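PDB 3DWC: metallocarboxypeptidase from Trypanosoma cruzi, which probably releases amino acids one at a time from the C-terminal end of peptides, with broad specificity except for proline, using a bound metal ion. Local coordinates for residues 218-223 with 230-235; 256-261 with 324-329; 320-325 with 330-335. All blocks are in the same frame, centred on the assembly; numbering follows the deposited sequence.

How the contacts relate
Contact 1 lies nearest the metal site, and contacts 2 and 3 lie away from the annotated sites. In contact 1 the L232 side chain is about 14 Å from the bound cobalt ion and about 7 Å from that of E268, the predicted proton donor/acceptor. Contacts 2 and 3 have centres about 8 Å apart, both use helix 312-326 and they share E324 and Y325. The F258 ring of contact 2 also packs on L322 and F332 of contact 3. Contact 1 is about 17 Å from contact 2 and about 21 Å from contact 3, centre to centre. F218 of contact 1 touches both: F218 CB is 3.6 Å from the shared Y325 OH, and F218 CE2 is 3.6 Å from R321 CD of contact 3.

Contact 1 (218-223 with 230-235); sequences FFMDVW and GRLDVS
M220 reaches from the last full turn of helix 209-222 to L232 on strand 230-234. Its CG is anti to the carbonyl carbon (chi1 -67°) and the chain then runs extended to the sulfur. This brings SD up to L232. The sulfur of M220, SD, lies 3.9 Å from L232 CB and 3.9 Å from L232 CD2, so it meets both the root and one branch of the leucine. A bend at chi3 (75°) turns the methyl group toward R231, whose O is 4.5 Å from M220 CE. There M220 CE remains 4.1 Å from L232 CB. The contact is purely apolar, with no hydrogen bond between the segments. The two side chains meet at an oblique angle.

Strand 230-234 is an outermost strand, within this chain, of the small mixed sheet and pairs in parallel with 246-251. M220 and L232 both touch I249 of that neighbour. M220 also rests on V265 and T269 of helix 259-276, the helix with the HExxH histidines H267 and H271 that bind cobalt. The contact therefore joins helix 209-222 to the sheet next to the metal-binding helix.

R231, with its CB pointing away from the helix, lies beside D233. It grips the carboxylate side-on, with R231 NE 2.9 Å from D233 OD2 and R231 NH2 3.0 Å from D233 OD1. Both oxygens use syn lone pairs and lie almost in the guanidinium plane, which should fix the rotation of the guanidinium group. The remaining nitrogen, R231 NH1, bonds to M33 O of the second subunit.

Contact 2 (256-261 with 324-329); sequences TEFVTS and EYFGDQ
F258 and F326 are the two residues that touch across these segments, and F258 brings both its CB and its ring. F258 can be followed outward from its backbone. F258 CB lies 4.1 Å from F326 CZ. Its CG sits between the backbone N and the carbonyl carbon (chi1 61°), which turns the ring toward helix 312-326. F258 CG is 4.0 Å from F326 CE2. The next atom, F258 CD2, makes the closest approach, 3.9 Å to the same F326 CE2. Farther out the ring leaves F326 behind. F258 CE2 meets F332 CE1, while CD1 and CE1 face L322 CD2. The tip, F258 CZ, packs on L322 CD1, so it is held among apolar groups. The two phenylalanine planes are inclined by only 26°, but the rings are slid apart, with the centroids of F258 and F326 5.4 Å from each other. They overlap little, so this is a strongly offset pair and not a full stack.

A capping bond lies next to F258, where the E257 carboxylate folds back to the start of helix 259-276. E257 OE1 accepts from T260 N at 3.0 Å through a syn lone pair, in a nearly straight bond (168°). T260 OG1 donates to the other oxygen, E257 OE2.

F207, just before helix 209-222, sets its ring edge-to-face with both phenylalanines. F258 also touches Q212 of helix 209-222 and M337 of helix 334-341. The contact thus lies where the start of helix 259-276 and the end of helix 312-326 come together, with helices 209-222 and 334-341 alongside.

Contact 3 (320-325 with 330-335); sequences PRLVEY and PAFTSS
L322 and F332 meet across the short loop that joins helix 312-326 to helix 334-341. The chain leaves helix 312-326, runs back beside it and enters helix 334-341. F332 is the centre of an inverse gamma turn, and T333 follows as the N-cap, its OG1 hydrogen-bonded to N336 N. The F332 ring, with CG anti to the carbonyl carbon (chi1 -67°), lies against the flank of the helix. L322 CB stands over one face, 3.7 Å from the centroid of the F332 ring and only 5° off the ring normal. This is a well-centred CH-pi contact. The two side chains cross at about a right angle. The leucine branch continues along the ring, with L322 CD1 3.8 Å from F332 CD1. V323 comes in at the root of the phenylalanine, where V323 CG2 is 3.8 Å from F332 CB. F326, one turn on from L322, also touches F332.

R321 packs on F218 of helix 209-222. It also makes a cation-pi contact with F317 and a long, weak ion pair with E324. The backbone joins the packing as well: L322 O lies 3.5 Å from F332 CE2.

Contact 1 (218-223 with 230-235)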
loop_
_atom_site.group_PDB
_atom_site.type_symbol
_atom_site.label_atom_id
_atom_site.label_comp_id
_atom_site.label_asym_id
_atom_site.label_seq_id
_atom_site.Cartn_x
_atom_site.Cartn_y
_atom_site.Cartn_z
ATOM N N PHE B 218 -1.760 21.103 -10.525
ATOM C CA PHE B 218 -2.164 21.873 -11.686
ATOM C C PHE B 218 -1.205 21.530 -12.814
ATOM O O PHE B 218 -1.626 21.274 -13.923
ATOM C CB PHE B 218 -2.162 23.379 -11.424
ATOM C CG PHE B 218 -2.384 24.189 -12.664
ATOM C CD1 PHE B 218 -3.639 24.293 -13.216
ATOM C CD2 PHE B 218 -1.324 24.809 -13.309
ATOM C CE1 PHE B 218 -3.839 25.003 -14.385
ATOM C CE2 PHE B 218 -1.518 25.525 -14.455
ATOM C CZ PHE B 218 -2.766 25.643 -14.995
ATOM N N PHE B 219 0.090 21.456 -12.512
ATOM C CA PHE B 219 1.035 21.112 -13.541
ATOM C C PHE B 219 0.984 19.677 -13.985
ATOM O O PHE B 219 1.124 19.412 -15.190
ATOM C CB PHE B 219 2.434 21.640 -13.262
ATOM C CG PHE B 219 2.555 23.117 -13.520
ATOM C CD1 PHE B 219 2.769 23.588 -14.810
ATOM C CD2 PHE B 219 2.450 24.043 -12.483
ATOM C CE1 PHE B 219 2.876 24.974 -15.061
ATOM C CE2 PHE B 219 2.576 25.382 -12.718
ATOM C CZ PHE B 219 2.781 25.862 -14.012
ATOM N N MET B 220 0.670 18.756 -13.074
ATOM C CA MET B 220 0.405 17.416 -13.486
ATOM C C MET B 220 -0.801 17.383 -14.472
ATOM O O MET B 220 -0.767 16.626 -15.448
ATOM C CB MET B 220 0.147 16.538 -12.274
ATOM C CG MET B 220 1.397 16.378 -11.415
ATOM S SD MET B 220 1.137 15.439 -9.938
ATOM C CE MET B 220 1.020 13.749 -10.567
ATOM N N ASP B 221 -1.831 18.211 -14.248
ATOM C CA ASP B 221 -2.927 18.373 -15.237
ATOM C C ASP B 221 -2.479 18.947 -16.596
ATOM O O ASP B 221 -2.950 18.525 -17.671
ATOM C CB ASP B 221 -4.044 19.269 -14.679
ATOM C CG ASP B 221 -4.868 18.587 -13.587
ATOM O OD1 ASP B 221 -4.827 17.332 -13.444
ATOM O OD2 ASP B 221 -5.593 19.325 -12.875
ATOM N N VAL B 222 -1.562 19.916 -16.558
ATOM C CA VAL B 222 -0.963 20.466 -17.773
ATOM C C VAL B 222 -0.272 19.347 -18.553
ATOM O O VAL B 222 -0.365 19.307 -19.759
ATOM C CB VAL B 222 0.018 21.642 -17.453
ATOM C CG1 VAL B 222 0.840 22.057 -18.671
ATOM C CG2 VAL B 222 -0.755 22.836 -16.825
ATOM N N TRP B 223 0.398 18.414 -17.859
ATOM C CA TRP B 223 0.996 17.255 -18.550
ATOM C C TRP B 223 0.016 16.097 -18.855
ATOM O O TRP B 223 0.420 15.014 -19.288
ATOM C CB TRP B 223 2.221 16.734 -17.776
ATOM C CG TRP B 223 3.487 17.227 -18.356
ATOM C CD1 TRP B 223 4.311 16.556 -19.192
ATOM C CD2 TRP B 223 4.135 18.468 -18.067
ATOM N NE1 TRP B 223 5.419 17.311 -19.481
ATOM C CE2 TRP B 223 5.332 18.494 -18.798
ATOM C CE3 TRP B 223 3.821 19.557 -17.253
ATOM C CZ2 TRP B 223 6.171 19.559 -18.783
ATOM C CZ3 TRP B 223 4.666 20.622 -17.254
ATOM C CH2 TRP B 223 5.834 20.615 -17.996
ATOM N N GLY B 230 -3.305 6.959 -11.147
ATOM C CA GLY B 230 -2.090 7.358 -10.472
ATOM C C GLY B 230 -2.349 8.332 -9.340
ATOM O O GLY B 230 -3.499 8.714 -9.099
ATOM N N ARG B 231 -1.289 8.681 -8.606
ATOM C CA ARG B 231 -1.441 9.536 -7.443
ATOM C C ARG B 231 -0.278 10.487 -7.315
ATOM O O ARG B 231 0.786 10.198 -7.864
ATOM C CB ARG B 231 -1.493 8.694 -6.160
ATOM C CG ARG B 231 -2.703 7.826 -5.951
ATOM C CD ARG B 231 -2.519 7.118 -4.554
ATOM N NE ARG B 231 -2.474 8.128 -3.498
ATOM C CZ ARG B 231 -3.553 8.663 -2.928
ATOM N NH1 ARG B 231 -4.754 8.198 -3.192
ATOM N NH2 ARG B 231 -3.417 9.606 -1.991
ATOM N N LEU B 232 -0.477 11.589 -6.578
ATOM C CA LEU B 232 0.630 12.394 -6.003
ATOM C C LEU B 232 0.609 12.362 -4.467
ATOM O O LEU B 232 -0.392 12.624 -3.879
ATOM C CB LEU B 232 0.566 13.881 -6.462
ATOM C CG LEU B 232 1.537 14.892 -5.833
ATOM C CD1 LEU B 232 2.968 14.612 -6.244
ATOM C CD2 LEU B 232 1.202 16.376 -6.114
ATOM N N ASP B 233 1.737 12.108 -3.828
ATOM C CA ASP B 233 1.806 12.100 -2.337
ATOM C C ASP B 233 3.155 12.665 -1.895
ATOM O O ASP B 233 3.874 13.191 -2.713
ATOM C CB ASP B 233 1.641 10.662 -1.815
ATOM C CG ASP B 233 0.261 10.124 -2.057
ATOM O OD1 ASP B 233 -0.691 10.591 -1.382
ATOM O OD2 ASP B 233 0.108 9.267 -2.947
ATOM N N VAL B 234 3.503 12.513 -0.610
ATOM C CA VAL B 234 4.743 13.049 -0.013
ATOM C C VAL B 234 5.698 11.908 0.458
ATOM O O VAL B 234 5.258 10.912 1.022
ATOM C CB VAL B 234 4.376 13.996 1.125
ATOM C CG1 VAL B 234 5.609 14.446 1.915
ATOM C CG2 VAL B 234 3.620 15.209 0.564
ATOM N N SER B 235 6.977 12.005 0.105
ATOM C CA SER B 235 8.039 11.177 0.692
ATOM C C SER B 235 9.296 12.022 0.907
ATOM O O SER B 235 9.365 13.149 0.438
ATOM C CB SER B 235 8.371 9.927 -0.125
ATOM O OG SER B 235 8.957 10.219 -1.399
#

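Contact 2 (256-261 with 324-329)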
loop_
_atom_site.group_PDB
_atom_site.type_symbol
_atom_site.label_atom_id
_atom_site.label_comp_id
_atom_site.label_asym_id
_atom_site.label_seq_id
_atom_site.Cartn_x
_atom_site.Cartn_y
_atom_site.Cartn_z
ATOM N N THR B 256 10.121 27.546 2.478
ATOM C CA THR B 256 11.129 28.554 2.080
ATOM C C THR B 256 11.275 28.742 0.574
ATOM O O THR B 256 11.645 29.821 0.104
ATOM C CB THR B 256 12.525 28.252 2.723
ATOM O OG1 THR B 256 13.069 27.067 2.149
ATOM C CG2 THR B 256 12.424 28.065 4.244
ATOM N N GLU B 257 10.985 27.705 -0.214
ATOM C CA GLU B 257 10.980 27.854 -1.672
ATOM C C GLU B 257 10.091 26.827 -2.358
ATOM O O GLU B 257 9.695 25.866 -1.739
ATOM C CB GLU B 257 12.407 27.807 -2.237
ATOM C CG GLU B 257 13.270 26.584 -1.832
ATOM C CD GLU B 257 13.257 25.426 -2.852
ATOM O OE1 GLU B 257 12.947 25.622 -4.040
ATOM O OE2 GLU B 257 13.564 24.286 -2.442
ATOM N N PHE B 258 9.753 27.069 -3.620
ATOM C CA PHE B 258 8.845 26.208 -4.362
ATOM C C PHE B 258 9.478 25.551 -5.584
ATOM O O PHE B 258 8.932 24.629 -6.120
ATOM C CB PHE B 258 7.609 26.994 -4.841
ATOM C CG PHE B 258 7.933 28.112 -5.756
ATOM C CD1 PHE B 258 8.209 27.888 -7.093
ATOM C CD2 PHE B 258 7.982 29.396 -5.294
ATOM C CE1 PHE B 258 8.543 28.936 -7.928
ATOM C CE2 PHE B 258 8.305 30.423 -6.117
ATOM C CZ PHE B 258 8.575 30.186 -7.459
ATOM N N VAL B 259 10.603 26.068 -6.030
ATOM C CA VAL B 259 11.185 25.658 -7.315
ATOM C C VAL B 259 11.560 24.188 -7.294
ATOM O O VAL B 259 11.219 23.472 -8.205
ATOM C CB VAL B 259 12.424 26.544 -7.653
ATOM C CG1 VAL B 259 13.221 26.003 -8.855
ATOM C CG2 VAL B 259 11.965 27.965 -7.906
ATOM N N THR B 260 12.245 23.735 -6.248
ATOM C CA THR B 260 12.823 22.400 -6.275
ATOM C C THR B 260 11.750 21.367 -6.386
ATOM O O THR B 260 11.865 20.425 -7.135
ATOM C CB THR B 260 13.657 22.066 -5.027
ATOM O OG1 THR B 260 14.700 23.023 -4.918
ATOM C CG2 THR B 260 14.337 20.706 -5.237
ATOM N N SER B 261 10.699 21.593 -5.624
ATOM C CA SER B 261 9.578 20.753 -5.568
ATOM C C SER B 261 8.682 20.807 -6.810
ATOM O O SER B 261 8.188 19.769 -7.254
ATOM C CB SER B 261 8.781 21.137 -4.319
ATOM O OG SER B 261 7.484 20.621 -4.439
ATOM N N GLU B 324 -1.080 33.824 -9.196
ATOM C CA GLU B 324 -2.374 33.253 -8.863
ATOM C C GLU B 324 -2.394 32.351 -7.606
ATOM O O GLU B 324 -3.325 32.445 -6.787
ATOM C CB GLU B 324 -2.831 32.461 -10.072
ATOM C CG GLU B 324 -4.150 31.767 -9.878
ATOM C CD GLU B 324 -4.486 30.849 -11.046
ATOM O OE1 GLU B 324 -3.718 30.855 -12.057
ATOM O OE2 GLU B 324 -5.520 30.124 -10.922
ATOM N N TYR B 325 -1.380 31.488 -7.473
ATOM C CA TYR B 325 -1.304 30.512 -6.377
ATOM C C TYR B 325 -0.657 31.073 -5.125
ATOM O O TYR B 325 -0.997 30.663 -4.027
ATOM C CB TYR B 325 -0.565 29.238 -6.827
ATOM C CG TYR B 325 -1.475 28.290 -7.553
ATOM C CD1 TYR B 325 -2.103 27.221 -6.906
ATOM C CD2 TYR B 325 -1.792 28.516 -8.861
ATOM C CE1 TYR B 325 -2.961 26.366 -7.619
ATOM C CE2 TYR B 325 -2.646 27.687 -9.557
ATOM C CZ TYR B 325 -3.220 26.628 -8.950
ATOM O OH TYR B 325 -4.088 25.899 -9.730
ATOM N N PHE B 326 0.296 32.001 -5.265
ATOM C CA PHE B 326 1.025 32.507 -4.075
ATOM C C PHE B 326 0.781 33.963 -3.806
ATOM O O PHE B 326 1.078 34.432 -2.707
ATOM C CB PHE B 326 2.550 32.294 -4.212
ATOM C CG PHE B 326 2.950 30.848 -4.369
ATOM C CD1 PHE B 326 2.558 29.882 -3.453
ATOM C CD2 PHE B 326 3.721 30.458 -5.407
ATOM C CE1 PHE B 326 2.925 28.556 -3.638
ATOM C CE2 PHE B 326 4.082 29.138 -5.562
ATOM C CZ PHE B 326 3.684 28.215 -4.700
ATOM N N GLY B 327 0.241 34.693 -4.781
ATOM C CA GLY B 327 0.069 36.130 -4.636
ATOM C C GLY B 327 1.230 36.837 -5.298
ATOM O O GLY B 327 2.328 36.266 -5.400
ATOM N N ASP B 328 0.995 38.064 -5.774
ATOM C CA ASP B 328 2.007 38.776 -6.547
ATOM C C ASP B 328 3.212 39.233 -5.717
ATOM O O ASP B 328 3.071 39.668 -4.557
ATOM C CB ASP B 328 1.427 40.030 -7.230
ATOM C CG ASP B 328 2.146 40.390 -8.538
ATOM O OD1 ASP B 328 1.671 41.313 -9.208
ATOM O OD2 ASP B 328 3.151 39.748 -8.928
ATOM N N GLN B 329 4.381 39.185 -6.351
ATOM C CA GLN B 329 5.581 39.804 -5.810
ATOM C C GLN B 329 6.503 40.052 -6.973
ATOM O O GLN B 329 6.317 39.444 -8.007
ATOM C CB GLN B 329 6.248 38.933 -4.736
ATOM C CG GLN B 329 6.496 37.488 -5.101
ATOM C CD GLN B 329 7.389 36.800 -4.097
ATOM O OE1 GLN B 329 8.612 36.881 -4.203
ATOM N NE2 GLN B 329 6.789 36.107 -3.122
#

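Contact 3 (320-325 with 330-335)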
loop_
_atom_site.group_PDB
_atom_site.type_symbol
_atom_site.label_atom_id
_atom_site.label_comp_id
_atom_site.label_asym_id
_atom_site.label_seq_id
_atom_site.Cartn_x
_atom_site.Cartn_y
_atom_site.Cartn_z
ATOM N N PRO B 320 2.563 33.929 -14.232
ATOM C CA PRO B 320 1.216 34.256 -13.746
ATOM C C PRO B 320 0.512 33.192 -12.900
ATOM O O PRO B 320 -0.401 33.530 -12.139
ATOM C CB PRO B 320 0.402 34.466 -15.049
ATOM C CG PRO B 320 1.377 34.490 -16.152
ATOM C CD PRO B 320 2.594 33.782 -15.702
ATOM N N ARG B 321 0.860 31.918 -13.064
ATOM C CA ARG B 321 0.409 30.914 -12.108
ATOM C C ARG B 321 1.038 31.113 -10.755
ATOM O O ARG B 321 0.411 30.821 -9.725
ATOM C CB ARG B 321 0.725 29.505 -12.555
ATOM C CG ARG B 321 0.238 29.184 -13.952
ATOM C CD ARG B 321 -1.250 29.113 -14.062
ATOM N NE ARG B 321 -1.583 29.346 -15.451
ATOM C CZ ARG B 321 -1.786 30.538 -15.999
ATOM N NH1 ARG B 321 -1.820 31.656 -15.255
ATOM N NH2 ARG B 321 -2.033 30.606 -17.305
ATOM N N LEU B 322 2.261 31.620 -10.711
ATOM C CA LEU B 322 2.880 31.866 -9.408
ATOM C C LEU B 322 2.160 33.024 -8.745
ATOM O O LEU B 322 1.981 33.014 -7.539
ATOM C CB LEU B 322 4.381 32.141 -9.495
ATOM C CG LEU B 322 5.267 31.015 -10.043
ATOM C CD1 LEU B 322 6.709 31.532 -10.275
ATOM C CD2 LEU B 322 5.241 29.814 -9.150
ATOM N N VAL B 323 1.736 34.017 -9.511
ATOM C CA VAL B 323 0.951 35.139 -8.931
ATOM C C VAL B 323 -0.414 34.637 -8.390
ATOM O O VAL B 323 -0.803 34.901 -7.261
ATOM C CB VAL B 323 0.767 36.278 -9.957
ATOM C CG1 VAL B 323 -0.237 37.359 -9.422
ATOM C CG2 VAL B 323 2.109 36.869 -10.287
ATOM N N GLU B 324 -1.080 33.824 -9.196
ATOM C CA GLU B 324 -2.374 33.253 -8.863
ATOM C C GLU B 324 -2.394 32.351 -7.606
ATOM O O GLU B 324 -3.325 32.445 -6.787
ATOM C CB GLU B 324 -2.831 32.461 -10.072
ATOM C CG GLU B 324 -4.150 31.767 -9.878
ATOM C CD GLU B 324 -4.486 30.849 -11.046
ATOM O OE1 GLU B 324 -3.718 30.855 -12.057
ATOM O OE2 GLU B 324 -5.520 30.124 -10.922
ATOM N N TYR B 325 -1.380 31.488 -7.473
ATOM C CA TYR B 325 -1.304 30.512 -6.377
ATOM C C TYR B 325 -0.657 31.073 -5.125
ATOM O O TYR B 325 -0.997 30.663 -4.027
ATOM C CB TYR B 325 -0.565 29.238 -6.827
ATOM C CG TYR B 325 -1.475 28.290 -7.553
ATOM C CD1 TYR B 325 -2.103 27.221 -6.906
ATOM C CD2 TYR B 325 -1.792 28.516 -8.861
ATOM C CE1 TYR B 325 -2.961 26.366 -7.619
ATOM C CE2 TYR B 325 -2.646 27.687 -9.557
ATOM C CZ TYR B 325 -3.220 26.628 -8.950
ATOM O OH TYR B 325 -4.088 25.899 -9.730
ATOM N N PRO B 330 7.470 40.978 -6.827
ATOM C CA PRO B 330 8.359 41.403 -7.910
ATOM C C PRO B 330 9.115 40.279 -8.623
ATOM O O PRO B 330 9.261 40.323 -9.831
ATOM C CB PRO B 330 9.322 42.358 -7.192
ATOM C CG PRO B 330 8.511 42.918 -6.098
ATOM C CD PRO B 330 7.730 41.760 -5.598
ATOM N N ALA B 331 9.531 39.256 -7.885
ATOM C CA ALA B 331 10.208 38.088 -8.460
ATOM C C ALA B 331 9.402 37.376 -9.538
ATOM O O ALA B 331 9.996 36.693 -10.375
ATOM C CB ALA B 331 10.567 37.067 -7.339
ATOM N N PHE B 332 8.065 37.504 -9.496
ATOM C CA PHE B 332 7.159 36.704 -10.352
ATOM C C PHE B 332 6.856 37.319 -11.723
ATOM O O PHE B 332 5.699 37.676 -12.046
ATOM C CB PHE B 332 5.835 36.417 -9.646
ATOM C CG PHE B 332 5.932 35.512 -8.438
ATOM C CD1 PHE B 332 7.061 34.722 -8.170
ATOM C CD2 PHE B 332 4.852 35.425 -7.577
ATOM C CE1 PHE B 332 7.110 33.911 -7.088
ATOM C CE2 PHE B 332 4.900 34.588 -6.456
ATOM C CZ PHE B 332 6.051 33.824 -6.215
ATOM N N THR B 333 7.905 37.468 -12.518
ATOM C CA THR B 333 7.778 37.928 -13.900
ATOM C C THR B 333 8.459 36.842 -14.714
ATOM O O THR B 333 9.290 36.136 -14.189
ATOM C CB THR B 333 8.508 39.224 -14.147
ATOM O OG1 THR B 333 9.916 38.993 -14.041
ATOM C CG2 THR B 333 8.045 40.362 -13.189
ATOM N N SER B 334 8.138 36.695 -15.983
ATOM C CA SER B 334 8.741 35.608 -16.753
ATOM C C SER B 334 10.228 35.790 -16.993
ATOM O O SER B 334 10.978 34.820 -17.055
ATOM C CB SER B 334 8.021 35.408 -18.086
ATOM O OG SER B 334 8.124 36.558 -18.884
ATOM N N SER B 335 10.651 37.030 -17.193
ATOM C CA SER B 335 12.072 37.300 -17.355
ATOM C C SER B 335 12.869 36.991 -16.069
ATOM O O SER B 335 13.943 36.374 -16.105
ATOM C CB SER B 335 12.276 38.775 -17.761
ATOM O OG SER B 335 13.620 39.194 -17.488
#